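Methylenetetrahydrofolate--tRNA-(uracil-5-)-methyltransferase TrmFO (Thermus thermophilus, PDB 3G5S) probably catalyses the folate- and FAD-dependent methylation of uridine 54 in tRNA to 5-methyluridine. Local coordinates at residues A[36-39]-A[40-43]. Sequence-based numbering, arbitrary orientation.
With FAD (flavin-adenine dinucleotide), chain B.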
loop_
_atom_site.group_PDB
_atom_site.type_symbol
_atom_site.label_atom_id
_atom_site.label_comp_id
_atom_site.label_asym_id
_atom_site.label_seq_id
_atom_site.Cartn_x
_atom_site.Cartn_y
_atom_site.Cartn_z
ATOM N N ARG A 36 25.951 -5.325 -2.236
ATOM C CA ARG A 36 25.327 -4.095 -2.701
ATOM C C ARG A 36 24.165 -3.793 -1.761
ATOM O O ARG A 36 23.185 -4.530 -1.723
ATOM C CB ARG A 36 24.847 -4.222 -4.151
ATOM C CG ARG A 36 24.562 -2.883 -4.822
ATOM C CD ARG A 36 24.274 -3.022 -6.318
ATOM N NE ARG A 36 25.407 -3.549 -7.079
ATOM C CZ ARG A 36 26.424 -2.816 -7.521
ATOM N NH1 ARG A 36 26.467 -1.513 -7.269
ATOM N NH2 ARG A 36 27.404 -3.391 -8.208
HETATM N N MSE A 37 24.296 -2.731 -0.975
HETATM C CA MSE A 37 23.253 -2.341 -0.037
HETATM C C MSE A 37 22.359 -1.275 -0.646
HETATM O O MSE A 37 22.782 -0.511 -1.508
HETATM C CB MSE A 37 23.866 -1.791 1.253
HETATM C CG MSE A 37 24.596 -2.812 2.106
HETATM SE SE MSE A 37 23.435 -4.072 3.055
HETATM C CE MSE A 37 24.817 -4.904 4.143
ATOM N N THR A 38 21.113 -1.234 -0.194
ATOM C CA THR A 38 20.248 -0.101 -0.460
ATOM C C THR A 38 20.626 0.966 0.558
ATOM O O THR A 38 21.320 0.678 1.527
ATOM C CB THR A 38 18.775 -0.461 -0.226
ATOM O OG1 THR A 38 18.528 -0.490 1.185
ATOM C CG2 THR A 38 18.434 -1.812 -0.841
ATOM N N PRO A 39 20.156 2.201 0.356
ATOM C CA PRO A 39 20.423 3.242 1.353
ATOM C C PRO A 39 19.808 2.981 2.742
ATOM O O PRO A 39 20.208 3.650 3.695
ATOM C CB PRO A 39 19.802 4.493 0.721
ATOM C CG PRO A 39 19.847 4.228 -0.751
ATOM C CD PRO A 39 19.609 2.754 -0.896
ATOM N N ALA A 40 18.875 2.037 2.862
ATOM C CA ALA A 40 18.176 1.814 4.131
ATOM C C ALA A 40 18.597 0.543 4.881
ATOM O O ALA A 40 18.345 0.411 6.080
ATOM C CB ALA A 40 16.666 1.821 3.911
ATOM N N HIS A 41 19.227 -0.391 4.174
ATOM C CA HIS A 41 19.582 -1.685 4.751
ATOM C C HIS A 41 20.981 -1.690 5.342
ATOM O O HIS A 41 21.838 -0.919 4.919
ATOM C CB HIS A 41 19.522 -2.768 3.680
ATOM C CG HIS A 41 18.137 -3.213 3.340
ATOM N ND1 HIS A 41 17.330 -2.531 2.457
ATOM C CD2 HIS A 41 17.425 -4.288 3.751
ATOM C CE1 HIS A 41 16.175 -3.164 2.344
ATOM N NE2 HIS A 41 16.209 -4.234 3.117
ATOM N N GLY A 42 21.216 -2.583 6.298
ATOM C CA GLY A 42 22.530 -2.713 6.902
ATOM C C GLY A 42 23.010 -4.140 7.117
ATOM O O GLY A 42 24.106 -4.350 7.635
ATOM N N THR A 43 22.207 -5.126 6.725
ATOM C CA THR A 43 22.563 -6.523 6.975
ATOM C C THR A 43 22.484 -7.405 5.732
ATOM O O THR A 43 22.083 -6.956 4.655
ATOM C CB THR A 43 21.669 -7.160 8.064
ATOM O OG1 THR A 43 20.424 -7.576 7.486
ATOM C CG2 THR A 43 21.404 -6.175 9.194
HETATM P PA FAD B . 12.310 -4.778 0.824
HETATM O O1A FAD B . 13.080 -3.492 0.748
HETATM O O2A FAD B . 12.006 -5.344 2.176
HETATM O O5B FAD B . 13.036 -5.926 -0.015
HETATM C C5B FAD B . 13.540 -5.687 -1.315
HETATM C C4B FAD B . 14.810 -6.502 -1.461
HETATM O O4B FAD B . 15.235 -6.465 -2.813
HETATM C C3B FAD B . 15.955 -5.925 -0.632
HETATM O O3B FAD B . 16.542 -6.925 0.179
HETATM C C2B FAD B . 16.939 -5.389 -1.673
HETATM O O2B FAD B . 18.298 -5.461 -1.294
HETATM C C1B FAD B . 16.653 -6.290 -2.859
HETATM N N9A FAD B . 16.941 -5.769 -4.204
HETATM C C8A FAD B . 16.593 -4.555 -4.727
HETATM N N7A FAD B . 16.956 -4.524 -6.026
HETATM C C5A FAD B . 17.526 -5.721 -6.332
HETATM C C6A FAD B . 18.073 -6.247 -7.493
HETATM N N6A FAD B . 17.964 -5.633 -8.679
HETATM N N1A FAD B . 18.568 -7.523 -7.463
HETATM C C2A FAD B . 18.555 -8.272 -6.309
HETATM N N3A FAD B . 18.013 -7.762 -5.151
HETATM C C4A FAD B . 17.521 -6.507 -5.189
HETATM N N1 FAD B . 7.079 -0.151 6.403
HETATM C C2 FAD B . 6.360 -0.280 7.563
HETATM O O2 FAD B . 5.376 -1.017 7.610
HETATM N N3 FAD B . 6.749 0.424 8.687
HETATM C C4 FAD B . 7.853 1.260 8.688
HETATM O O4 FAD B . 8.179 1.872 9.713
HETATM C C4X FAD B . 8.578 1.380 7.503
HETATM N N5 FAD B . 9.682 2.201 7.437
HETATM C C5X FAD B . 10.392 2.301 6.258
HETATM C C6 FAD B . 11.512 3.125 6.208
HETATM C C7 FAD B . 12.239 3.253 5.033
HETATM C C7M FAD B . 13.448 4.146 4.985
HETATM C C8 FAD B . 11.845 2.542 3.904
HETATM C C8M FAD B . 12.625 2.668 2.627
HETATM C C9 FAD B . 10.726 1.713 3.952
HETATM C C9A FAD B . 9.991 1.588 5.128
HETATM N N10 FAD B . 8.864 0.777 5.173
HETATM C C10 FAD B . 8.180 0.674 6.369
HETATM C "C1'" FAD B . 8.068 0.549 3.908
HETATM C "C2'" FAD B . 7.944 -0.928 3.496
HETATM O "O2'" FAD B . 6.881 -1.588 4.163
HETATM C "C3'" FAD B . 9.258 -1.689 3.669
HETATM O "O3'" FAD B . 10.186 -1.103 2.778
HETATM C "C4'" FAD B . 9.138 -3.182 3.369
HETATM O "O4'" FAD B . 10.342 -3.801 3.777
HETATM C "C5'" FAD B . 8.840 -3.454 1.899
HETATM O "O5'" FAD B . 9.011 -4.828 1.627
HETATM P P FAD B . 9.534 -5.282 0.185
HETATM O O1P FAD B . 8.657 -4.733 -0.894
HETATM O O2P FAD B . 9.714 -6.763 0.241
HETATM O O3P FAD B . 10.944 -4.532 0.020
HETATM O O HOH W 1 23.070 1.417 3.547
#
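Thr38 reaches the edge of the His41 imidazole with its hydroxyl: Thr38 OG1 lies near the ring plane, 2.7 Å from His41 ND1, and either atom could be the donor. The two side chains cross at a slant. Histidine suits the place because its ring offers a nitrogen in plane with the hydroxyl. With chi1 at 76°, OG1 sits between the backbone N and the carbonyl carbon of its own residue, which turns it back over the chain that follows. There Thr38 OG1 accepts two more bonds, from Ala40 N at 3.1 Å and, more bent (137°), from His41 N at 3.1 Å. The first defines an ST turn, and Pro39, with no amide hydrogen and a fixed phi, suits the bend. On the side of the turn away from OG1, one water donates to both Thr38 O and His41 O, closing the loop a second time through solvent.

Threonine also brings a methyl for the cofactor side, Thr38 CG2 lying 3.7 Å from the ribose oxygen O2B of FAD. The neighbouring corner of the imidazole, His41 CE1, lies at the ring edge 3.5 Å from FAD O1A. Met37, modelled as selenomethionine, reaches past the turn to residues 42-43. Its flexible chain, bent at chi2 (-73°), lays the methyl against the backbone of Gly42, whose N bonds to Glu48 OE2. Met37 CE is 3.5 Å from Thr43 O, a carbonyl also bonded by Arg33 NH1.

An alanine in place of Thr38 would probably leave the amides of Ala40 and His41 without their shared acceptor and the imidazole freer to turn.

This loop follows strand 27-30 of the Rossmann-type sheet. Since one hydroxyl joins two backbone amides to the ring, the chemistry probably couples the fold of the turn to the orientation of a histidine beside the FAD phosphate.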